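Local coordinates for orotidine 5'-phosphate decarboxylase (Sulfolobus solfataricus, PDB 4DBD), which probably catalyses the decarboxylation of orotidine 5'-monophosphate to UMP, the last step of de novo UMP synthesis, as a homodimer of TIM barrels, at residues V111-H116 and G143-H148; G138-G143 and T160-G165; Y126-I131 and Y152-E157; D147-Y152 and A179-E184. All coordinates share one frame; numbering follows the deposited sequence.

Interaction 1: V111-H116 and G143-H148; sequences VAVMSH and GTKLDH. With SO4 (sulfate ion), chain C.
The H148 imidazole meets V113 and a bound sulfate ion in different ways. V113 CG2 comes to the ring neither over its face nor at its edge; its nearest atom is H148 CB, at 4.1 Å, and the two side chains cross at about a right angle. The sulfate sits at the ring edge, near the ring plane, where H148 NE2 donates to its O3 at 3.0 Å with an N-H...acceptor angle of 158°; T121 OG1 is a second partner of this ion, which probably came from the crystallisation liquor. The other flat group, the H116 ring, has M114 SD in plane at its edge, while its NE2 bonds to I88 O of the second subunit.

Between the rings runs K145, at the N-cap position of helix 146-155. Its chain bends at chi2 (-63°) and again at chi4; CG rests 3.7 Å from V113 CG1, and NZ donates to M114 O at 2.9 Å, almost in line with the carbonyl. An alanine here would probably leave M114 O without this donor and open a gap beside V113 CG1. T144 uses a shorter side chain: with OG1 between its backbone N and carbonyl carbon, it bonds to S115 O at 3.0 Å, in the carbonyl plane and on a lone pair. S115 is a predicted substrate-binding residue, so these two bonds tie the loop that carries it to the next loop of the barrel. In the barrel wall, strand 107-113 pairs with strand 138-141 through V113 and G142, helix 146-155 covers A112 and V113 with Y152, and M114 packs on D64 of the second subunit.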
loop_
_atom_site.group_PDB
_atom_site.type_symbol
_atom_site.label_atom_id
_atom_site.label_comp_id
_atom_site.label_asym_id
_atom_site.label_seq_id
_atom_site.Cartn_x
_atom_site.Cartn_y
_atom_site.Cartn_z
ATOM N N VAL A 111 -5.640 3.495 -9.079
ATOM C CA VAL A 111 -6.887 3.453 -8.326
ATOM C C VAL A 111 -7.594 4.807 -8.377
ATOM O O VAL A 111 -7.046 5.824 -7.932
ATOM C CB VAL A 111 -6.633 3.053 -6.867
ATOM C CG1 VAL A 111 -7.935 3.161 -6.066
ATOM C CG2 VAL A 111 -6.074 1.644 -6.813
ATOM N N ALA A 112 -8.808 4.829 -8.926
ATOM C CA ALA A 112 -9.540 6.099 -9.066
ATOM C C ALA A 112 -10.645 6.237 -8.031
ATOM O O ALA A 112 -10.786 7.291 -7.401
ATOM C CB ALA A 112 -10.104 6.268 -10.483
ATOM N N VAL A 113 -11.457 5.194 -7.895
ATOM C CA VAL A 113 -12.544 5.179 -6.927
ATOM C C VAL A 113 -12.582 3.827 -6.223
ATOM O O VAL A 113 -12.527 2.781 -6.869
ATOM C CB VAL A 113 -13.909 5.407 -7.604
ATOM C CG1 VAL A 113 -15.006 5.553 -6.543
ATOM C CG2 VAL A 113 -13.854 6.621 -8.508
ATOM N N MET A 114 -12.670 3.837 -4.901
ATOM C CA MET A 114 -12.859 2.574 -4.181
ATOM C C MET A 114 -14.313 2.326 -3.799
ATOM O O MET A 114 -15.154 3.229 -3.880
ATOM C CB MET A 114 -11.934 2.477 -2.976
ATOM C CG MET A 114 -10.483 2.634 -3.367
ATOM S SD MET A 114 -9.362 2.063 -2.088
ATOM C CE MET A 114 -9.872 0.341 -1.960
ATOM N N SER A 115 -14.601 1.090 -3.390
ATOM C CA SER A 115 -15.980 0.644 -3.176
ATOM C C SER A 115 -16.531 0.848 -1.765
ATOM O O SER A 115 -17.741 0.744 -1.550
ATOM C CB SER A 115 -16.113 -0.835 -3.547
ATOM O OG SER A 115 -15.763 -1.079 -4.893
ATOM N N HIS A 116 -15.669 1.103 -0.787
ATOM C CA HIS A 116 -16.166 1.269 0.576
ATOM C C HIS A 116 -16.772 2.660 0.769
ATOM O O HIS A 116 -16.429 3.613 0.059
ATOM C CB HIS A 116 -15.065 0.993 1.604
ATOM C CG HIS A 116 -13.886 1.900 1.467
ATOM N ND1 HIS A 116 -13.008 1.816 0.411
ATOM C CD2 HIS A 116 -13.454 2.924 2.243
ATOM C CE1 HIS A 116 -12.081 2.750 0.541
ATOM N NE2 HIS A 116 -12.326 3.433 1.643
ATOM N N GLY A 143 -16.854 -1.247 -8.062
ATOM C CA GLY A 143 -18.050 -1.863 -8.622
ATOM C C GLY A 143 -19.346 -1.502 -7.909
ATOM O O GLY A 143 -20.434 -1.706 -8.452
ATOM N N THR A 144 -19.236 -0.977 -6.690
ATOM C CA THR A 144 -20.389 -0.444 -5.974
ATOM C C THR A 144 -20.694 0.959 -6.482
ATOM O O THR A 144 -21.749 1.525 -6.186
ATOM C CB THR A 144 -20.092 -0.297 -4.486
ATOM O OG1 THR A 144 -18.860 0.416 -4.337
ATOM C CG2 THR A 144 -19.987 -1.647 -3.816
ATOM N N LYS A 145 -19.749 1.522 -7.226
ATOM C CA LYS A 145 -19.817 2.921 -7.632
ATOM C C LYS A 145 -20.126 3.022 -9.126
ATOM O O LYS A 145 -19.286 3.486 -9.916
ATOM C CB LYS A 145 -18.491 3.620 -7.306
ATOM C CG LYS A 145 -17.991 3.406 -5.868
ATOM C CD LYS A 145 -18.960 4.002 -4.838
ATOM C CE LYS A 145 -18.358 4.022 -3.422
ATOM N NZ LYS A 145 -17.272 5.040 -3.244
ATOM N N LEU A 146 -21.328 2.583 -9.504
ATOM C CA LEU A 146 -21.707 2.478 -10.914
ATOM C C LEU A 146 -21.703 3.814 -11.650
ATOM O O LEU A 146 -21.234 3.877 -12.775
ATOM C CB LEU A 146 -23.059 1.780 -11.094
ATOM C CG LEU A 146 -23.205 0.343 -10.584
ATOM C CD1 LEU A 146 -24.508 -0.257 -11.091
ATOM C CD2 LEU A 146 -22.022 -0.530 -11.002
ATOM N N ASP A 147 -22.246 4.864 -11.032
ATOM C CA ASP A 147 -22.246 6.188 -11.654
ATOM C C ASP A 147 -20.830 6.585 -12.043
ATOM O O ASP A 147 -20.591 7.111 -13.134
ATOM C CB ASP A 147 -22.814 7.242 -10.702
ATOM C CG ASP A 147 -24.319 7.138 -10.543
ATOM O OD1 ASP A 147 -24.820 5.999 -10.466
ATOM O OD2 ASP A 147 -24.996 8.197 -10.510
ATOM N N HIS A 148 -19.889 6.336 -11.140
ATOM C CA HIS A 148 -18.499 6.732 -11.387
ATOM C C HIS A 148 -17.868 5.916 -12.514
ATOM O O HIS A 148 -17.039 6.429 -13.275
ATOM C CB HIS A 148 -17.677 6.635 -10.101
ATOM C CG HIS A 148 -18.108 7.595 -9.034
ATOM N ND1 HIS A 148 -17.822 8.942 -9.087
ATOM C CD2 HIS A 148 -18.798 7.403 -7.884
ATOM C CE1 HIS A 148 -18.317 9.537 -8.017
ATOM N NE2 HIS A 148 -18.914 8.626 -7.271
HETATM S S SO4 C . -20.537 8.856 -3.804
HETATM O O1 SO4 C . -20.887 7.635 -4.529
HETATM O O2 SO4 C . -19.647 8.520 -2.691
HETATM O O3 SO4 C . -19.867 9.790 -4.710
HETATM O O4 SO4 C . -21.746 9.480 -3.279
#

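Interaction 2: G138-G143 and T160-G165; sequences GIVVGG and TIVSPG
V140 and V162 face each other across two parallel neighbours of the TIM barrel, strands 138-141 and 160-163, joined through helix 146-155 as a beta-alpha-beta unit. The short strand axes run 4.7 Å apart at 28°, and side chains alternate between the two faces of the sheet. On one face the valines cross obliquely, CG2 to CG2 at 3.7 Å. V140 keeps CG1 anti to its backbone N (chi1 -177°), and this methyl meets P164 CD at 3.6 Å, valine and proline ring crossing at about a right angle. V162 and P164 also touch I185 of the following strand.

The other face looks toward helix 146-155. Here I139 and I161 lie side by side and point the same way, CG1 to CG1 at 4.0 Å, with Y152 and R153 of the helix packed against them. V141 crosses I161 obliquely and touches I149.

The backbone ladder runs from I139 N to T160 O, V162 N to I139 O and V141 N to V162 O. Past it, S163 extends the pairing with its hydroxyl, OG donating to V141 O at 2.7 Å in the carbonyl plane. P164 and G165 belong to the predicted substrate site, and the last link holds that loop: G143 N donates to P164 O at 2.6 Å with a bent N-H...acceptor angle of 133°, at a spot where a CB on G143 would lie 2.4 Å from the same P164 O.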
loop_
_atom_site.group_PDB
_atom_site.type_symbol
_atom_site.label_atom_id
_atom_site.label_comp_id
_atom_site.label_asym_id
_atom_site.label_seq_id
_atom_site.Cartn_x
_atom_site.Cartn_y
_atom_site.Cartn_z
ATOM N N GLY A 138 -4.580 1.359 -17.393
ATOM C CA GLY A 138 -5.916 1.188 -16.854
ATOM C C GLY A 138 -6.156 1.921 -15.552
ATOM O O GLY A 138 -5.239 2.525 -14.977
ATOM N N ILE A 139 -7.403 1.866 -15.090
ATOM C CA ILE A 139 -7.791 2.473 -13.826
ATOM C C ILE A 139 -8.767 1.566 -13.110
ATOM O O ILE A 139 -9.522 0.816 -13.742
ATOM C CB ILE A 139 -8.428 3.877 -14.013
ATOM C CG1 ILE A 139 -9.589 3.798 -14.993
ATOM C CG2 ILE A 139 -7.365 4.886 -14.487
ATOM C CD1 ILE A 139 -10.292 5.138 -15.219
ATOM N N VAL A 140 -8.739 1.632 -11.785
ATOM C CA VAL A 140 -9.604 0.820 -10.954
ATOM C C VAL A 140 -10.765 1.698 -10.497
ATOM O O VAL A 140 -10.547 2.704 -9.831
ATOM C CB VAL A 140 -8.829 0.290 -9.714
ATOM C CG1 VAL A 140 -9.710 -0.632 -8.872
ATOM C CG2 VAL A 140 -7.559 -0.426 -10.136
ATOM N N VAL A 141 -11.990 1.344 -10.889
ATOM C CA VAL A 141 -13.176 2.094 -10.461
ATOM C C VAL A 141 -14.163 1.146 -9.779
ATOM O O VAL A 141 -14.670 0.212 -10.404
ATOM C CB VAL A 141 -13.878 2.801 -11.633
ATOM C CG1 VAL A 141 -14.951 3.735 -11.089
ATOM C CG2 VAL A 141 -12.868 3.583 -12.466
ATOM N N GLY A 142 -14.433 1.402 -8.499
ATOM C CA GLY A 142 -15.233 0.510 -7.667
ATOM C C GLY A 142 -16.555 0.039 -8.253
ATOM O O GLY A 142 -17.299 0.825 -8.848
ATOM N N GLY A 143 -16.854 -1.247 -8.062
ATOM C CA GLY A 143 -18.050 -1.863 -8.622
ATOM C C GLY A 143 -19.346 -1.502 -7.909
ATOM O O GLY A 143 -20.434 -1.706 -8.452
ATOM N N THR A 160 -8.354 0.916 -20.054
ATOM C CA THR A 160 -8.943 -0.288 -19.463
ATOM C C THR A 160 -9.509 0.054 -18.087
ATOM O O THR A 160 -8.806 0.582 -17.225
ATOM C CB THR A 160 -7.920 -1.436 -19.331
ATOM O OG1 THR A 160 -7.383 -1.735 -20.623
ATOM C CG2 THR A 160 -8.571 -2.694 -18.751
ATOM N N ILE A 161 -10.783 -0.253 -17.879
ATOM C CA ILE A 161 -11.421 -0.008 -16.594
ATOM C C ILE A 161 -11.689 -1.343 -15.923
ATOM O O ILE A 161 -12.297 -2.228 -16.510
ATOM C CB ILE A 161 -12.715 0.829 -16.761
ATOM C CG1 ILE A 161 -12.365 2.198 -17.353
ATOM C CG2 ILE A 161 -13.471 0.959 -15.436
ATOM C CD1 ILE A 161 -13.520 3.205 -17.398
ATOM N N VAL A 162 -11.194 -1.492 -14.698
ATOM C CA VAL A 162 -11.376 -2.726 -13.932
ATOM C C VAL A 162 -12.107 -2.374 -12.649
ATOM O O VAL A 162 -11.866 -1.310 -12.051
ATOM C CB VAL A 162 -10.034 -3.431 -13.631
ATOM C CG1 VAL A 162 -9.377 -3.884 -14.933
ATOM C CG2 VAL A 162 -9.112 -2.515 -12.824
ATOM N N SER A 163 -13.036 -3.240 -12.254
ATOM C CA SER A 163 -13.964 -2.900 -11.180
ATOM C C SER A 163 -14.122 -4.014 -10.169
ATOM O O SER A 163 -14.734 -5.037 -10.456
ATOM C CB SER A 163 -15.343 -2.563 -11.756
ATOM O OG SER A 163 -15.298 -1.392 -12.540
ATOM N N PRO A 164 -13.587 -3.798 -8.963
ATOM C CA PRO A 164 -13.736 -4.752 -7.865
ATOM C C PRO A 164 -15.018 -4.455 -7.111
ATOM O O PRO A 164 -15.789 -3.604 -7.547
ATOM C CB PRO A 164 -12.505 -4.473 -6.993
ATOM C CG PRO A 164 -12.184 -3.030 -7.239
ATOM C CD PRO A 164 -12.715 -2.662 -8.609
ATOM N N GLY A 165 -15.255 -5.162 -6.012
ATOM C CA GLY A 165 -16.455 -4.947 -5.228
ATOM C C GLY A 165 -17.674 -5.703 -5.734
ATOM O O GLY A 165 -18.789 -5.417 -5.301
#

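Interaction 3: Y126-I131 and Y152-E157; sequences YIKNVI and YRRDFE
K128 lays its extended side chain across the ring of Y152, joining helix 124-134 to helix 146-155 on the outside of the barrel. The packing is tight on the inner side. K128 CE sits over one face of Y152, offset toward the rim, 3.8 Å from the ring centroid and 24° off the normal, a CH-pi contact; CG of the same lysine approaches Y152 OH at 3.5 Å. I131 touches both aromatic rings: its CG2 packs obliquely on F156, 3.7 Å from CE1, and its CD1 lies 4.1 Å from Y152 CE2. The K128 carbonyl oxygen comes to the edge of the F156 ring, near its plane. Strands 107-113 and 138-141 close this layer on the barrel side, touching both I131 and Y152.

Toward solvent the contact turns polar and less certain. R154 is exposed; its NE makes a salt bridge to D155 OD1, donating at 2.6 Å from above the carboxylate plane. K128 NZ probably joins this pair in a salt-bridge network, but it is modelled too close to D155 OD2, so the places of both atoms are doubtful.

Y152 OH is buried with no polar partner in the model, a likely small cost of the apolar packing round it. One lysine thus serves two environments: its methylenes cover an aromatic face, and its charge, as modelled over that face in a cation-pi arrangement, is probably balanced by D155, which would also offset the nearby R154.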
loop_
_atom_site.group_PDB
_atom_site.type_symbol
_atom_site.label_atom_id
_atom_site.label_comp_id
_atom_site.label_asym_id
_atom_site.label_seq_id
_atom_site.Cartn_x
_atom_site.Cartn_y
_atom_site.Cartn_z
ATOM N N TYR A 126 -8.775 16.106 -8.795
ATOM C CA TYR A 126 -7.354 15.846 -8.582
ATOM C C TYR A 126 -6.944 14.475 -9.130
ATOM O O TYR A 126 -5.971 14.348 -9.864
ATOM C CB TYR A 126 -7.020 15.911 -7.096
ATOM C CG TYR A 126 -5.550 15.664 -6.828
ATOM C CD1 TYR A 126 -4.587 16.554 -7.292
ATOM C CD2 TYR A 126 -5.125 14.539 -6.125
ATOM C CE1 TYR A 126 -3.243 16.344 -7.059
ATOM C CE2 TYR A 126 -3.778 14.318 -5.885
ATOM C CZ TYR A 126 -2.843 15.224 -6.355
ATOM O OH TYR A 126 -1.507 15.011 -6.123
ATOM N N ILE A 127 -7.688 13.442 -8.756
ATOM C CA ILE A 127 -7.348 12.094 -9.185
ATOM C C ILE A 127 -7.419 11.973 -10.712
ATOM O O ILE A 127 -6.536 11.399 -11.335
ATOM C CB ILE A 127 -8.216 11.030 -8.444
ATOM C CG1 ILE A 127 -7.580 10.740 -7.069
ATOM C CG2 ILE A 127 -8.294 9.752 -9.252
ATOM C CD1 ILE A 127 -8.524 10.123 -6.049
ATOM N N LYS A 128 -8.458 12.532 -11.322
ATOM C CA LYS A 128 -8.546 12.532 -12.784
ATOM C C LYS A 128 -7.353 13.223 -13.429
ATOM O O LYS A 128 -6.813 12.739 -14.428
ATOM C CB LYS A 128 -9.870 13.149 -13.253
ATOM C CG LYS A 128 -11.052 12.243 -12.983
ATOM C CD LYS A 128 -12.369 12.816 -13.513
ATOM C CE LYS A 128 -13.529 11.883 -13.186
ATOM N NZ LYS A 128 -14.781 12.276 -13.902
ATOM N N ASN A 129 -6.933 14.347 -12.860
ATOM C CA ASN A 129 -5.734 15.025 -13.346
ATOM C C ASN A 129 -4.474 14.175 -13.230
ATOM O O ASN A 129 -3.654 14.132 -14.142
ATOM C CB ASN A 129 -5.534 16.351 -12.622
ATOM C CG ASN A 129 -6.523 17.386 -13.066
ATOM O OD1 ASN A 129 -7.156 17.229 -14.111
ATOM N ND2 ASN A 129 -6.675 18.447 -12.278
ATOM N N VAL A 130 -4.306 13.517 -12.093
ATOM C CA VAL A 130 -3.192 12.588 -11.945
ATOM C C VAL A 130 -3.245 11.537 -13.047
ATOM O O VAL A 130 -2.230 11.225 -13.682
ATOM C CB VAL A 130 -3.196 11.929 -10.559
ATOM C CG1 VAL A 130 -2.172 10.829 -10.505
ATOM C CG2 VAL A 130 -2.923 12.974 -9.485
ATOM N N ILE A 131 -4.430 10.976 -13.279
ATOM C CA ILE A 131 -4.560 9.937 -14.297
ATOM C C ILE A 131 -4.230 10.485 -15.683
ATOM O O ILE A 131 -3.564 9.829 -16.480
ATOM C CB ILE A 131 -5.967 9.291 -14.272
ATOM C CG1 ILE A 131 -6.139 8.504 -12.969
ATOM C CG2 ILE A 131 -6.170 8.394 -15.475
ATOM C CD1 ILE A 131 -7.586 8.107 -12.660
ATOM N N TYR A 152 -16.226 7.710 -15.543
ATOM C CA TYR A 152 -14.838 7.449 -15.907
ATOM C C TYR A 152 -14.719 6.881 -17.322
ATOM O O TYR A 152 -13.771 7.193 -18.037
ATOM C CB TYR A 152 -14.117 6.570 -14.870
ATOM C CG TYR A 152 -13.519 7.389 -13.749
ATOM C CD1 TYR A 152 -14.293 7.801 -12.680
ATOM C CD2 TYR A 152 -12.186 7.783 -13.785
ATOM C CE1 TYR A 152 -13.758 8.565 -11.659
ATOM C CE2 TYR A 152 -11.642 8.550 -12.767
ATOM C CZ TYR A 152 -12.436 8.933 -11.709
ATOM O OH TYR A 152 -11.910 9.706 -10.692
ATOM N N ARG A 153 -15.690 6.076 -17.740
ATOM C CA ARG A 153 -15.665 5.535 -19.099
ATOM C C ARG A 153 -15.800 6.670 -20.113
ATOM O O ARG A 153 -15.160 6.657 -21.163
ATOM C CB ARG A 153 -16.766 4.495 -19.301
ATOM C CG ARG A 153 -16.980 4.092 -20.758
ATOM C CD ARG A 153 -15.691 3.614 -21.401
ATOM N NE ARG A 153 -15.243 2.362 -20.808
ATOM C CZ ARG A 153 -13.976 1.962 -20.760
ATOM N NH1 ARG A 153 -13.011 2.723 -21.260
ATOM N NH2 ARG A 153 -13.680 0.803 -20.192
ATOM N N ARG A 154 -16.644 7.642 -19.784
ATOM C CA ARG A 154 -16.824 8.837 -20.605
ATOM C C ARG A 154 -15.535 9.651 -20.663
ATOM O O ARG A 154 -15.111 10.087 -21.737
ATOM C CB ARG A 154 -17.952 9.700 -20.020
ATOM C CG ARG A 154 -17.909 11.169 -20.448
ATOM C CD ARG A 154 -18.721 12.058 -19.511
ATOM N NE ARG A 154 -18.030 12.350 -18.253
ATOM C CZ ARG A 154 -18.650 12.727 -17.136
ATOM N NH1 ARG A 154 -19.975 12.841 -17.126
ATOM N NH2 ARG A 154 -17.955 12.981 -16.030
ATOM N N ASP A 155 -14.919 9.853 -19.499
ATOM C CA ASP A 155 -13.739 10.705 -19.380
ATOM C C ASP A 155 -12.477 10.047 -19.928
ATOM O O ASP A 155 -11.519 10.724 -20.272
ATOM C CB ASP A 155 -13.508 11.098 -17.919
ATOM C CG ASP A 155 -14.635 11.944 -17.349
ATOM O OD1 ASP A 155 -15.442 12.505 -18.132
ATOM O OD2 ASP A 155 -14.710 12.049 -16.104
ATOM N N PHE A 156 -12.478 8.723 -20.000
ATOM C CA PHE A 156 -11.293 7.984 -20.421
ATOM C C PHE A 156 -11.690 6.834 -21.343
ATOM O O PHE A 156 -11.569 5.663 -20.991
ATOM C CB PHE A 156 -10.507 7.489 -19.191
ATOM C CG PHE A 156 -10.073 8.600 -18.255
ATOM C CD1 PHE A 156 -8.874 9.278 -18.461
ATOM C CD2 PHE A 156 -10.862 8.970 -17.175
ATOM C CE1 PHE A 156 -8.479 10.303 -17.610
ATOM C CE2 PHE A 156 -10.474 9.999 -16.316
ATOM C CZ PHE A 156 -9.280 10.672 -16.538
ATOM N N GLU A 157 -12.166 7.181 -22.534
ATOM C CA GLU A 157 -12.725 6.195 -23.454
ATOM C C GLU A 157 -11.782 5.037 -23.822
ATOM O O GLU A 157 -12.240 3.921 -24.054
ATOM C CB GLU A 157 -13.244 6.876 -24.728
ATOM C CG GLU A 157 -12.147 7.356 -25.666
ATOM C CD GLU A 157 -12.615 7.468 -27.112
ATOM O OE1 GLU A 157 -13.680 6.898 -27.448
ATOM O OE2 GLU A 157 -11.912 8.125 -27.911
#

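Interaction 4: D147-Y152 and A179-E184; sequences DHITQY and AGADYE. With SO4 (sulfate ion), chain C.
T150 and A179 mark the closest backbone approach, CA to CA 5.3 Å, where the chain leaves helix 175-179 through a Schellman motif with positive phi at G180. The threonine hydroxyl bonds to the last turn of that helix: OG1, anti to its own carbonyl carbon (chi1 -49°), donates to A179 O at 2.9 Å, in the carbonyl plane and on a lone pair. L146 O, one turn back in its own helix, is a weak second partner. T150 CA adds a CA-H...O contact to A179 O at 3.3 Å.

I149 supplies the apolar half. Its CG2 reaches over the turn, 3.5 Å from A181 N, and touches the methyl groups of both alanines, at 3.9 Å from A179 CB and 4.1 Å from A181 CB. H148, one residue before I149, faces elsewhere, toward V141 and T121; an alanine in its place removes the NE2 donor, and the bound sulfate ion would probably be left more dependent on T121 OG1.

I149 of helix 146-155 packs on two strands: on S163 of strand 160-163, which A181 also touches, and on V141 of strand 138-141. The turn then leads into strand 183-186, which pairs with strand 160-163 through Y183.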
loop_
_atom_site.group_PDB
_atom_site.type_symbol
_atom_site.label_atom_id
_atom_site.label_comp_id
_atom_site.label_asym_id
_atom_site.label_seq_id
_atom_site.Cartn_x
_atom_site.Cartn_y
_atom_site.Cartn_z
ATOM N N ASP A 147 -22.246 4.864 -11.032
ATOM C CA ASP A 147 -22.246 6.188 -11.654
ATOM C C ASP A 147 -20.830 6.585 -12.043
ATOM O O ASP A 147 -20.591 7.111 -13.134
ATOM C CB ASP A 147 -22.814 7.242 -10.702
ATOM C CG ASP A 147 -24.319 7.138 -10.543
ATOM O OD1 ASP A 147 -24.820 5.999 -10.466
ATOM O OD2 ASP A 147 -24.996 8.197 -10.510
ATOM N N HIS A 148 -19.889 6.336 -11.140
ATOM C CA HIS A 148 -18.499 6.732 -11.387
ATOM C C HIS A 148 -17.868 5.916 -12.514
ATOM O O HIS A 148 -17.039 6.429 -13.275
ATOM C CB HIS A 148 -17.677 6.635 -10.101
ATOM C CG HIS A 148 -18.108 7.595 -9.034
ATOM N ND1 HIS A 148 -17.822 8.942 -9.087
ATOM C CD2 HIS A 148 -18.798 7.403 -7.884
ATOM C CE1 HIS A 148 -18.317 9.537 -8.017
ATOM N NE2 HIS A 148 -18.914 8.626 -7.271
ATOM N N ILE A 149 -18.258 4.649 -12.630
ATOM C CA ILE A 149 -17.777 3.812 -13.727
ATOM C C ILE A 149 -18.172 4.410 -15.070
ATOM O O ILE A 149 -17.346 4.535 -15.977
ATOM C CB ILE A 149 -18.338 2.371 -13.628
ATOM C CG1 ILE A 149 -17.816 1.688 -12.368
ATOM C CG2 ILE A 149 -17.968 1.554 -14.856
ATOM C CD1 ILE A 149 -18.359 0.273 -12.168
ATOM N N THR A 150 -19.445 4.777 -15.208
ATOM C CA THR A 150 -19.899 5.308 -16.489
ATOM C C THR A 150 -19.175 6.620 -16.811
ATOM O O THR A 150 -18.712 6.833 -17.936
ATOM C CB THR A 150 -21.410 5.529 -16.501
ATOM O OG1 THR A 150 -22.068 4.346 -16.021
ATOM C CG2 THR A 150 -21.870 5.839 -17.917
ATOM N N GLN A 151 -19.053 7.475 -15.805
ATOM C CA GLN A 151 -18.386 8.763 -15.951
ATOM C C GLN A 151 -16.905 8.607 -16.246
ATOM O O GLN A 151 -16.372 9.292 -17.111
ATOM C CB GLN A 151 -18.609 9.617 -14.702
ATOM C CG GLN A 151 -20.064 10.061 -14.564
ATOM C CD GLN A 151 -20.492 10.281 -13.131
ATOM O OE1 GLN A 151 -19.662 10.334 -12.218
ATOM N NE2 GLN A 151 -21.804 10.403 -12.918
ATOM N N TYR A 152 -16.226 7.710 -15.543
ATOM C CA TYR A 152 -14.838 7.449 -15.907
ATOM C C TYR A 152 -14.719 6.881 -17.322
ATOM O O TYR A 152 -13.771 7.193 -18.037
ATOM C CB TYR A 152 -14.117 6.570 -14.870
ATOM C CG TYR A 152 -13.519 7.389 -13.749
ATOM C CD1 TYR A 152 -14.293 7.801 -12.680
ATOM C CD2 TYR A 152 -12.186 7.783 -13.785
ATOM C CE1 TYR A 152 -13.758 8.565 -11.659
ATOM C CE2 TYR A 152 -11.642 8.550 -12.767
ATOM C CZ TYR A 152 -12.436 8.933 -11.709
ATOM O OH TYR A 152 -11.910 9.706 -10.692
ATOM N N ALA A 179 -22.134 -0.980 -16.857
ATOM C CA ALA A 179 -21.943 0.456 -16.641
ATOM C C ALA A 179 -20.761 1.047 -17.416
ATOM O O ALA A 179 -20.631 2.269 -17.516
ATOM C CB ALA A 179 -21.796 0.762 -15.152
ATOM N N GLY A 180 -19.883 0.193 -17.940
ATOM C CA GLY A 180 -18.794 0.679 -18.766
ATOM C C GLY A 180 -17.429 0.109 -18.441
ATOM O O GLY A 180 -16.445 0.450 -19.101
ATOM N N ALA A 181 -17.361 -0.765 -17.441
ATOM C CA ALA A 181 -16.090 -1.397 -17.085
ATOM C C ALA A 181 -15.709 -2.466 -18.111
ATOM O O ALA A 181 -16.566 -3.060 -18.758
ATOM C CB ALA A 181 -16.163 -1.992 -15.684
ATOM N N ASP A 182 -14.413 -2.722 -18.250
ATOM C CA ASP A 182 -13.957 -3.794 -19.119
ATOM C C ASP A 182 -13.990 -5.156 -18.424
ATOM O O ASP A 182 -14.448 -6.141 -18.993
ATOM C CB ASP A 182 -12.549 -3.494 -19.631
ATOM C CG ASP A 182 -12.525 -2.300 -20.547
ATOM O OD1 ASP A 182 -13.030 -2.431 -21.682
ATOM O OD2 ASP A 182 -12.037 -1.229 -20.133
ATOM N N TYR A 183 -13.513 -5.185 -17.186
ATOM C CA TYR A 183 -13.400 -6.410 -16.422
ATOM C C TYR A 183 -13.897 -6.204 -15.004
ATOM O O TYR A 183 -13.808 -5.097 -14.458
ATOM C CB TYR A 183 -11.937 -6.871 -16.409
ATOM C CG TYR A 183 -11.402 -7.029 -17.799
ATOM C CD1 TYR A 183 -11.742 -8.131 -18.577
ATOM C CD2 TYR A 183 -10.560 -6.070 -18.345
ATOM C CE1 TYR A 183 -11.250 -8.267 -19.869
ATOM C CE2 TYR A 183 -10.070 -6.189 -19.625
ATOM C CZ TYR A 183 -10.417 -7.287 -20.385
ATOM O OH TYR A 183 -9.921 -7.393 -21.665
ATOM N N GLU A 184 -14.438 -7.269 -14.425
ATOM C CA GLU A 184 -14.830 -7.269 -13.022
ATOM C C GLU A 184 -13.882 -8.089 -12.168
ATOM O O GLU A 184 -13.545 -9.235 -12.494
ATOM C CB GLU A 184 -16.284 -7.751 -12.855
ATOM C CG GLU A 184 -17.279 -6.633 -13.096
ATOM C CD GLU A 184 -18.737 -7.091 -13.080
ATOM O OE1 GLU A 184 -19.094 -8.061 -12.369
ATOM O OE2 GLU A 184 -19.527 -6.459 -13.796
HETATM S S SO4 C . -20.537 8.856 -3.804
HETATM O O1 SO4 C . -20.887 7.635 -4.529
HETATM O O2 SO4 C . -19.647 8.520 -2.691
HETATM O O3 SO4 C . -19.867 9.790 -4.710
HETATM O O4 SO4 C . -21.746 9.480 -3.279
#

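Interaction 2 is the core member, an almost fully buried strand pairing, whereas interactions 1, 3 and 4 are partly buried and dress it from outside or from the loop end. Helix 146-155 or its N-cap takes part in these three: its start meets the loop after strand 107-113, its middle the turn before strand 183-186, its far end helix 124-134. Y152 runs between them, packing on A112, V113 and I139. Chemistry follows position: mostly backbone bonds and aliphatic methyls inside, hydroxyl or amine to carbonyl bonds prominent at the loops, a lysine over an aromatic ring and a cluster of charges between the two helices. R153 binds G180 O and D182, joining interactions 3 and 4.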